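PDB 4UJ7: surface layer protein from Geobacillus stearothermophilus, which probably self-assembles into the crystalline layer that coats the bacterial cell, the piece described here being domains 5 and 6, of which the second binds calcium. Local coordinates for residues A[44-49]-A[72-77]; A[54-59]-A[86-91]; A[137-142]-A[152-157]. All coordinates share one frame; numbering follows the deposited sequence. Where two conformers were deposited one is given.

Interaction 1 of 3, residues A[44-49]-A[72-77]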
loop_
_atom_site.group_PDB
_atom_site.type_symbol
_atom_site.label_atom_id
_atom_site.label_comp_id
_atom_site.label_asym_id
_atom_site.label_seq_id
_atom_site.Cartn_x
_atom_site.Cartn_y
_atom_site.Cartn_z
ATOM N N GLY A 44 14.347 1.027 -18.248
ATOM C CA GLY A 44 13.828 1.513 -16.982
ATOM C C GLY A 44 12.384 1.978 -17.028
ATOM O O GLY A 44 11.867 2.504 -16.045
ATOM N N ASN A 45 11.728 1.779 -18.167
ATOM C CA ASN A 45 10.323 2.160 -18.319
ATOM C C ASN A 45 9.377 1.016 -17.956
ATOM O O ASN A 45 9.771 -0.149 -17.994
ATOM C CB ASN A 45 10.061 2.638 -19.743
ATOM C CG ASN A 45 10.816 3.920 -20.066
ATOM O OD1 ASN A 45 10.922 4.815 -19.226
ATOM N ND2 ASN A 45 11.345 4.008 -21.277
ATOM N N LYS A 46 8.140 1.355 -17.599
ATOM C CA LYS A 46 7.158 0.337 -17.214
ATOM C C LYS A 46 6.909 -0.637 -18.360
ATOM O O LYS A 46 6.888 -0.256 -19.533
ATOM C CB LYS A 46 5.860 0.972 -16.710
ATOM C CG LYS A 46 6.047 1.754 -15.414
ATOM C CD LYS A 46 4.771 1.820 -14.596
ATOM C CE LYS A 46 4.739 3.057 -13.713
ATOM N NZ LYS A 46 4.266 4.247 -14.468
ATOM N N PHE A 47 6.747 -1.904 -18.001
ATOM C CA PHE A 47 6.528 -2.974 -18.969
ATOM C C PHE A 47 5.324 -3.785 -18.494
ATOM O O PHE A 47 5.300 -4.223 -17.350
ATOM C CB PHE A 47 7.788 -3.851 -19.029
ATOM C CG PHE A 47 7.713 -4.978 -20.018
ATOM C CD1 PHE A 47 8.072 -4.768 -21.352
ATOM C CD2 PHE A 47 7.307 -6.249 -19.619
ATOM C CE1 PHE A 47 8.010 -5.808 -22.274
ATOM C CE2 PHE A 47 7.249 -7.295 -20.540
ATOM C CZ PHE A 47 7.602 -7.065 -21.861
ATOM N N THR A 48 4.345 -4.010 -19.374
ATOM C CA THR A 48 3.170 -4.815 -19.027
ATOM C C THR A 48 3.484 -6.297 -19.158
ATOM O O THR A 48 3.976 -6.757 -20.200
ATOM C CB THR A 48 1.983 -4.473 -19.944
ATOM O OG1 THR A 48 1.645 -3.096 -19.754
ATOM C CG2 THR A 48 0.769 -5.355 -19.639
ATOM N N GLY A 49 3.234 -7.040 -18.083
ATOM C CA GLY A 49 3.443 -8.483 -18.105
ATOM C C GLY A 49 2.733 -9.107 -16.921
ATOM O O GLY A 49 2.307 -8.393 -16.015
ATOM N N GLN A 72 -1.015 -5.820 -16.090
ATOM C CA GLN A 72 -0.510 -4.558 -15.556
ATOM C C GLN A 72 1.003 -4.497 -15.575
ATOM O O GLN A 72 1.653 -5.504 -15.844
ATOM C CB GLN A 72 -1.044 -4.353 -14.132
ATOM C CG GLN A 72 -2.574 -4.342 -14.108
ATOM C CD GLN A 72 -3.227 -4.190 -12.750
ATOM O OE1 GLN A 72 -4.456 -4.058 -12.675
ATOM N NE2 GLN A 72 -2.456 -4.232 -11.680
ATOM N N SER A 73 1.552 -3.320 -15.294
ATOM C CA SER A 73 2.982 -3.186 -15.053
ATOM C C SER A 73 3.292 -3.010 -13.570
ATOM O O SER A 73 4.451 -3.088 -13.183
ATOM C CB SER A 73 3.580 -2.024 -15.869
ATOM O OG SER A 73 2.903 -0.802 -15.585
ATOM N N GLU A 74 2.269 -2.768 -12.747
ATOM C CA GLU A 74 2.404 -2.573 -11.296
ATOM C C GLU A 74 1.401 -3.476 -10.577
ATOM O O GLU A 74 0.233 -3.556 -10.986
ATOM C CB GLU A 74 2.060 -1.122 -10.931
ATOM C CG GLU A 74 3.078 -0.080 -11.388
ATOM C CD GLU A 74 2.570 1.353 -11.313
ATOM O OE1 GLU A 74 1.565 1.687 -11.988
ATOM O OE2 GLU A 74 3.202 2.161 -10.600
ATOM N N TYR A 75 1.859 -4.124 -9.501
ATOM C CA TYR A 75 1.014 -4.995 -8.676
ATOM C C TYR A 75 1.331 -4.812 -7.202
ATOM O O TYR A 75 2.466 -4.468 -6.821
ATOM C CB TYR A 75 1.283 -6.467 -9.000
ATOM C CG TYR A 75 0.986 -6.853 -10.429
ATOM C CD1 TYR A 75 -0.311 -7.201 -10.830
ATOM C CD2 TYR A 75 2.021 -6.892 -11.391
ATOM C CE1 TYR A 75 -0.580 -7.542 -12.151
ATOM C CE2 TYR A 75 1.751 -7.223 -12.722
ATOM C CZ TYR A 75 0.453 -7.574 -13.084
ATOM O OH TYR A 75 0.194 -7.913 -14.381
ATOM N N THR A 76 0.340 -5.074 -6.355
ATOM C CA THR A 76 0.538 -5.144 -4.920
ATOM C C THR A 76 0.549 -6.589 -4.468
ATOM O O THR A 76 -0.371 -7.350 -4.819
ATOM C CB THR A 76 -0.558 -4.372 -4.176
ATOM O OG1 THR A 76 -0.416 -2.984 -4.489
ATOM C CG2 THR A 76 -0.408 -4.543 -2.675
ATOM N N VAL A 77 1.584 -6.973 -3.747
ATOM C CA VAL A 77 1.709 -8.329 -3.183
ATOM C C VAL A 77 1.338 -8.262 -1.707
ATOM O O VAL A 77 1.805 -7.382 -0.966
ATOM C CB VAL A 77 3.143 -8.883 -3.355
ATOM C CG1 VAL A 77 3.292 -10.228 -2.655
ATOM C CG2 VAL A 77 3.521 -8.973 -4.824
#
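Lys46 of the loop 44-49 lays its side chain over Ser73 and on toward Glu74, in one of its two conformers. Its CB packs against the Ser73 hydroxyl, 3.6 Å from Ser73 OG, and CG passes the same oxygen more loosely. CD comes closest to that oxygen, 3.4 Å from Ser73 OG, and is already near Glu74 CD; CE then rests 3.6 Å from Glu74 OE2. The bend at chi4 (83°) leaves Lys46 NZ 4.5 Å from Glu74 OE1, too far for a salt bridge, so the lysine's aliphatic part makes the contact and any attraction between the charges acts at a distance.

The polar contact lies at the other end. Tyr75 OH donates to Gly49 O at 2.7 Å, with the carbonyl oxygen at the ring edge, in plane. The same hydroxyl accepts from Gln72 N at 3.0 Å, so one phenol links the loop to the start of its own segment. Gly49 N adds a bond to Gln72 O (3.1 Å).

Tyr75 also packs on Val51 and Val65. The loop between strands 32-41 and 52-55 here meets the start of strand 74-81, an inner strand of a sheet in the first Big2 domain, an immunoglobulin-like sandwich.

Interaction 2 of 3, residues A[54-59]-A[86-91]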
loop_
_atom_site.group_PDB
_atom_site.type_symbol
_atom_site.label_atom_id
_atom_site.label_comp_id
_atom_site.label_asym_id
_atom_site.label_seq_id
_atom_site.Cartn_x
_atom_site.Cartn_y
_atom_site.Cartn_z
ATOM N N THR A 54 4.592 -16.986 -5.182
ATOM C CA THR A 54 4.546 -18.234 -4.429
ATOM C C THR A 54 5.372 -18.113 -3.161
ATOM O O THR A 54 6.465 -17.532 -3.160
ATOM C CB THR A 54 5.102 -19.435 -5.231
ATOM O OG1 THR A 54 6.426 -19.146 -5.695
ATOM C CG2 THR A 54 4.203 -19.794 -6.406
ATOM N N SER A 55 4.834 -18.654 -2.078
ATOM C CA SER A 55 5.565 -18.774 -0.827
ATOM C C SER A 55 6.232 -20.130 -0.829
ATOM O O SER A 55 5.611 -21.139 -1.177
ATOM C CB SER A 55 4.627 -18.690 0.364
ATOM O OG SER A 55 5.333 -19.025 1.541
ATOM N N ASP A 56 7.473 -20.164 -0.388
ATOM C CA ASP A 56 8.202 -21.399 -0.434
ATOM C C ASP A 56 8.006 -22.228 0.848
ATOM O O ASP A 56 8.562 -23.318 0.973
ATOM C CB ASP A 56 9.645 -21.105 -0.850
ATOM C CG ASP A 56 9.707 -20.401 -2.220
ATOM O OD1 ASP A 56 9.352 -21.039 -3.236
ATOM O OD2 ASP A 56 10.077 -19.208 -2.296
ATOM N N LYS A 57 7.161 -21.717 1.758
ATOM C CA LYS A 57 6.696 -22.424 2.961
ATOM C C LYS A 57 5.335 -21.855 3.434
ATOM O O LYS A 57 5.269 -20.929 4.264
ATOM C CB LYS A 57 7.749 -22.321 4.068
ATOM C CG LYS A 57 8.192 -23.645 4.665
ATOM C CD LYS A 57 9.434 -23.461 5.529
ATOM C CE LYS A 57 10.226 -24.756 5.675
ATOM N NZ LYS A 57 10.928 -25.134 4.411
ATOM N N THR A 58 4.247 -22.410 2.905
ATOM C CA THR A 58 2.908 -21.886 3.200
ATOM C C THR A 58 2.478 -22.042 4.665
ATOM O O THR A 58 1.601 -21.317 5.138
ATOM C CB THR A 58 1.823 -22.455 2.259
ATOM O OG1 THR A 58 1.869 -23.890 2.292
ATOM C CG2 THR A 58 2.020 -21.975 0.827
ATOM N N GLU A 59 3.089 -22.981 5.388
ATOM C CA GLU A 59 2.803 -23.112 6.817
ATOM C C GLU A 59 3.337 -21.916 7.616
ATOM O O GLU A 59 2.850 -21.642 8.712
ATOM C CB GLU A 59 3.308 -24.446 7.394
ATOM C CG GLU A 59 4.808 -24.527 7.643
ATOM C CD GLU A 59 5.576 -25.087 6.460
ATOM O OE1 GLU A 59 5.102 -24.956 5.310
ATOM O OE2 GLU A 59 6.663 -25.663 6.680
ATOM N N SER A 86 10.885 -18.319 9.104
ATOM C CA SER A 86 11.382 -17.566 7.967
ATOM C C SER A 86 11.140 -18.325 6.677
ATOM O O SER A 86 11.165 -19.562 6.657
ATOM C CB SER A 86 12.875 -17.283 8.126
ATOM O OG SER A 86 13.094 -16.417 9.222
ATOM N N THR A 87 10.896 -17.582 5.597
ATOM C CA THR A 87 10.747 -18.171 4.270
ATOM C C THR A 87 11.021 -17.127 3.185
ATOM O O THR A 87 11.631 -16.099 3.462
ATOM C CB THR A 87 9.377 -18.887 4.079
ATOM O OG1 THR A 87 9.411 -19.666 2.878
ATOM C CG2 THR A 87 8.210 -17.898 4.031
ATOM N N THR A 88 10.613 -17.405 1.951
ATOM C CA THR A 88 10.802 -16.470 0.846
ATOM C C THR A 88 9.534 -16.444 -0.022
ATOM O O THR A 88 8.834 -17.471 -0.122
ATOM C CB THR A 88 12.064 -16.803 -0.000
ATOM O OG1 THR A 88 11.853 -17.983 -0.770
ATOM C CG2 THR A 88 13.299 -17.040 0.892
ATOM N N ILE A 89 9.205 -15.276 -0.568
ATOM C CA ILE A 89 8.216 -15.124 -1.642
ATOM C C ILE A 89 8.979 -15.077 -2.969
ATOM O O ILE A 89 9.862 -14.222 -3.173
ATOM C CB ILE A 89 7.356 -13.821 -1.554
ATOM C CG1 ILE A 89 6.588 -13.661 -0.228
ATOM C CG2 ILE A 89 6.377 -13.725 -2.735
ATOM C CD1 ILE A 89 5.858 -14.906 0.259
ATOM N N THR A 90 8.647 -15.987 -3.873
ATOM C CA THR A 90 9.221 -15.968 -5.207
ATOM C C THR A 90 8.235 -15.302 -6.153
ATOM O O THR A 90 7.074 -15.721 -6.264
ATOM C CB THR A 90 9.592 -17.391 -5.701
ATOM O OG1 THR A 90 10.561 -17.967 -4.816
ATOM C CG2 THR A 90 10.146 -17.347 -7.122
ATOM N N ILE A 91 8.677 -14.242 -6.823
ATOM C CA ILE A 91 7.869 -13.540 -7.809
ATOM C C ILE A 91 8.499 -13.835 -9.162
ATOM O O ILE A 91 9.685 -13.557 -9.360
ATOM C CB ILE A 91 7.877 -12.028 -7.500
ATOM C CG1 ILE A 91 7.330 -11.784 -6.089
ATOM C CG2 ILE A 91 7.094 -11.284 -8.537
ATOM C CD1 ILE A 91 7.888 -10.536 -5.451
HETATM O O HOH W 1 6.286 -17.734 -8.308
#
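Thr87 meets Lys57 first: its OG1 lies 3.4 Å from Lys57 CB, while the CG2 branch reaches toward the hydroxyl of Ser55. That serine oxygen has other work, accepting from Lys57 N in an ST turn and bonding to Ala61 O, so its neighbourhood with Thr87 is packing alone.

At Thr88 the contact becomes polar. Its carbonyl oxygen takes the backbone N-H of Asp56 (3.0 Å), and its hydroxyl, set between the backbone N and the carbonyl carbon (chi1 72°), donates to Asp56 OD2 at 2.6 Å. This donor comes from the anti side, 24° out of the carboxylate plane. Asp56 has two conformers, and its side-chain bonds are those of one of them.

Ile89 forms a non-hydrogen-bonded antiparallel pair with Ser55, its CD1 reaching back to 4.0 Å from Ser55 CB. The pairing attaches 52-55 as an outermost strand to 85-93, in the mixed sheet of an immunoglobulin-like Big2 domain; the other neighbour of 85-93 is strand 96-105, and Ile89 packs there on Val102.

Thr90 and Thr54 make the adjacent hydrogen-bonded pair, with Thr90 N to Thr54 O at 2.8 Å and the return bond from Thr54 N to Thr90 O at 3.0 Å. Their side chains lie alongside and point the same way, and a water donates to Thr90 O while also bonding Thr54 OG1, in one of two Thr54 conformers. Thr90 OG1 supplies the second donor to Asp56 OD2, at 2.9 Å and on the syn lone pair, and is itself hydrogen-bonded to Lys99 NZ.

Interaction 3 of 3, residues A[137-142]-A[152-157]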
loop_
_atom_site.group_PDB
_atom_site.type_symbol
_atom_site.label_atom_id
_atom_site.label_comp_id
_atom_site.label_asym_id
_atom_site.label_seq_id
_atom_site.Cartn_x
_atom_site.Cartn_y
_atom_site.Cartn_z
ATOM N N GLN A 137 -6.108 5.511 -0.946
ATOM C CA GLN A 137 -6.402 4.499 0.051
ATOM C C GLN A 137 -5.285 4.437 1.066
ATOM O O GLN A 137 -4.111 4.319 0.696
ATOM C CB GLN A 137 -6.527 3.140 -0.621
ATOM C CG GLN A 137 -7.840 2.941 -1.341
ATOM C CD GLN A 137 -7.986 1.505 -1.764
ATOM O OE1 GLN A 137 -7.138 0.967 -2.482
ATOM N NE2 GLN A 137 -9.026 0.862 -1.283
ATOM N N LEU A 138 -5.654 4.515 2.342
ATOM C CA LEU A 138 -4.681 4.550 3.445
ATOM C C LEU A 138 -4.903 3.440 4.456
ATOM O O LEU A 138 -6.043 3.065 4.746
ATOM C CB LEU A 138 -4.795 5.889 4.201
ATOM C CG LEU A 138 -4.610 7.156 3.363
ATOM C CD1 LEU A 138 -4.919 8.375 4.223
ATOM C CD2 LEU A 138 -3.216 7.264 2.745
ATOM N N LYS A 139 -3.800 2.912 4.987
ATOM C CA LYS A 139 -3.853 2.104 6.201
ATOM C C LYS A 139 -2.884 2.695 7.225
ATOM O O LYS A 139 -1.949 3.415 6.869
ATOM C CB LYS A 139 -3.515 0.633 5.918
ATOM C CG LYS A 139 -4.708 -0.179 5.420
ATOM C CD LYS A 139 -4.268 -1.615 5.137
ATOM C CE LYS A 139 -5.464 -2.491 4.809
ATOM N NZ LYS A 139 -6.320 -2.667 6.001
ATOM N N VAL A 140 -3.144 2.411 8.494
ATOM C CA VAL A 140 -2.219 2.792 9.554
ATOM C C VAL A 140 -1.809 1.532 10.316
ATOM O O VAL A 140 -2.668 0.812 10.817
ATOM C CB VAL A 140 -2.814 3.851 10.511
ATOM C CG1 VAL A 140 -1.774 4.284 11.541
ATOM C CG2 VAL A 140 -3.282 5.083 9.734
ATOM N N TYR A 141 -0.499 1.264 10.355
ATOM C CA TYR A 141 0.050 0.101 11.066
ATOM C C TYR A 141 0.737 0.459 12.367
ATOM O O TYR A 141 1.396 1.499 12.477
ATOM C CB TYR A 141 1.068 -0.635 10.193
ATOM C CG TYR A 141 0.509 -1.171 8.900
ATOM C CD1 TYR A 141 -0.314 -2.288 8.890
ATOM C CD2 TYR A 141 0.792 -0.545 7.694
ATOM C CE1 TYR A 141 -0.839 -2.781 7.705
ATOM C CE2 TYR A 141 0.276 -1.022 6.508
ATOM C CZ TYR A 141 -0.534 -2.136 6.523
ATOM O OH TYR A 141 -1.028 -2.622 5.339
ATOM N N ALA A 142 0.595 -0.436 13.339
ATOM C CA ALA A 142 1.445 -0.432 14.526
ATOM C C ALA A 142 2.694 -1.310 14.285
ATOM O O ALA A 142 2.597 -2.424 13.754
ATOM C CB ALA A 142 0.662 -0.900 15.736
ATOM N N ASP A 152 -2.830 -3.765 12.497
ATOM C CA ASP A 152 -3.436 -2.816 11.576
ATOM C C ASP A 152 -4.488 -2.043 12.368
ATOM O O ASP A 152 -5.522 -2.587 12.744
ATOM C CB ASP A 152 -4.045 -3.573 10.382
ATOM C CG ASP A 152 -4.736 -2.661 9.382
ATOM O OD1 ASP A 152 -5.086 -1.529 9.742
ATOM O OD2 ASP A 152 -4.958 -3.102 8.238
ATOM N N ILE A 153 -4.201 -0.768 12.636
ATOM C CA ILE A 153 -5.014 0.059 13.514
ATOM C C ILE A 153 -5.852 1.073 12.746
ATOM O O ILE A 153 -6.361 2.040 13.322
ATOM C CB ILE A 153 -4.170 0.774 14.624
ATOM C CG1 ILE A 153 -3.146 1.764 14.046
ATOM C CG2 ILE A 153 -3.500 -0.259 15.540
ATOM C CD1 ILE A 153 -2.594 2.734 15.078
ATOM N N THR A 154 -6.035 0.829 11.451
ATOM C CA THR A 154 -6.795 1.753 10.590
ATOM C C THR A 154 -8.181 2.069 11.123
ATOM O O THR A 154 -8.634 3.210 11.015
ATOM C CB THR A 154 -6.896 1.225 9.142
ATOM O OG1 THR A 154 -5.593 0.836 8.699
ATOM C CG2 THR A 154 -7.414 2.312 8.202
ATOM N N ASN A 155 -8.852 1.070 11.691
ATOM C CA ASN A 155 -10.183 1.274 12.232
ATOM C C ASN A 155 -10.202 2.090 13.534
ATOM O O ASN A 155 -11.234 2.654 13.899
ATOM C CB ASN A 155 -10.885 -0.062 12.438
ATOM C CG ASN A 155 -12.388 0.094 12.606
ATOM O OD1 ASN A 155 -13.022 0.924 11.947
ATOM N ND2 ASN A 155 -12.956 -0.689 13.503
ATOM N N ASP A 156 -9.059 2.158 14.208
ATOM C CA ASP A 156 -8.963 2.808 15.523
ATOM C C ASP A 156 -8.663 4.297 15.433
ATOM O O ASP A 156 -8.899 5.052 16.387
ATOM C CB ASP A 156 -7.865 2.144 16.360
ATOM C CG ASP A 156 -8.097 0.658 16.578
ATOM O OD1 ASP A 156 -9.258 0.239 16.744
ATOM O OD2 ASP A 156 -7.096 -0.085 16.601
ATOM N N VAL A 157 -8.125 4.720 14.292
ATOM C CA VAL A 157 -7.657 6.088 14.119
ATOM C C VAL A 157 -8.769 6.953 13.539
ATOM O O VAL A 157 -9.773 6.442 13.035
ATOM C CB VAL A 157 -6.387 6.181 13.223
ATOM C CG1 VAL A 157 -5.248 5.325 13.765
ATOM C CG2 VAL A 157 -6.683 5.797 11.773
#
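Lys139 and Asp152 provide the charged part of the contact. Asp152 OD2 receives Lys139 NZ on its syn lone pair, at 2.7 Å, and the two side chains cross at about a right angle. The bend at chi4 (-68°) sets NZ against the carboxylate, whereas CD and CE pass alongside the same oxygen. Asp181 forms a second salt bridge to this ammonium group, and Thr182 O accepts a further hydrogen bond from it.

Hydrogen bonds centre on Thr154. Its OG1 accepts from Val140 N (2.9 Å, 165° at the hydrogen) and donates to Asp152 OD1 at 2.6 Å. The backbone N of Thr154 also donates to Asp152 OD1, closing an Asx turn. With CG anti to the backbone N (chi1 178°), the Asp152 carboxylate lies where OD1 meets Thr154 and OD2 meets Lys139. Ile153 N completes the set with a bond to Val140 O at 2.9 Å, beside the non-hydrogen-bonded antiparallel pair of Tyr141 and Asp152.

Apolar contacts gather round Val140. Its CG1 meets Ile153 CG1 at 3.8 Å, and its CG2 meets Val157 CG2 at 4.0 Å. Val201 packs on Val140 and Val157 from strand 195-203, so these branches face the second sheet of this Big2 domain.

Where the chain leaves strand 149-152, a threonine hydroxyl thus takes the strand N-H of Val140. With Lys139 shared between Asp152 and Asp181, and two donors tying the turn together at Asp152 OD1, the Asp152 carboxylate is probably stabilised in its ionised form.

Following the chain from its N terminus, the loop 44-49 leaves strand 32-41 and is met again at 72-77, so interaction 1 closes a loop that contains strands 52-55 and 61-65. Segment 54-59 lies within that loop, but its partner 86-91 comes after it; interactions 1 and 2 therefore cross. Between them they tie down both sheets of the first Big2 domain, with centres about 21 Å apart: one at strand 74-81, the other at the following strand, 85-93. Interaction 3 comes later, in series with both and in the second Big2 domain, where it closes a short excursion from strand 135-144 through 149-152. Its centre lies about 26 Å from each of the others.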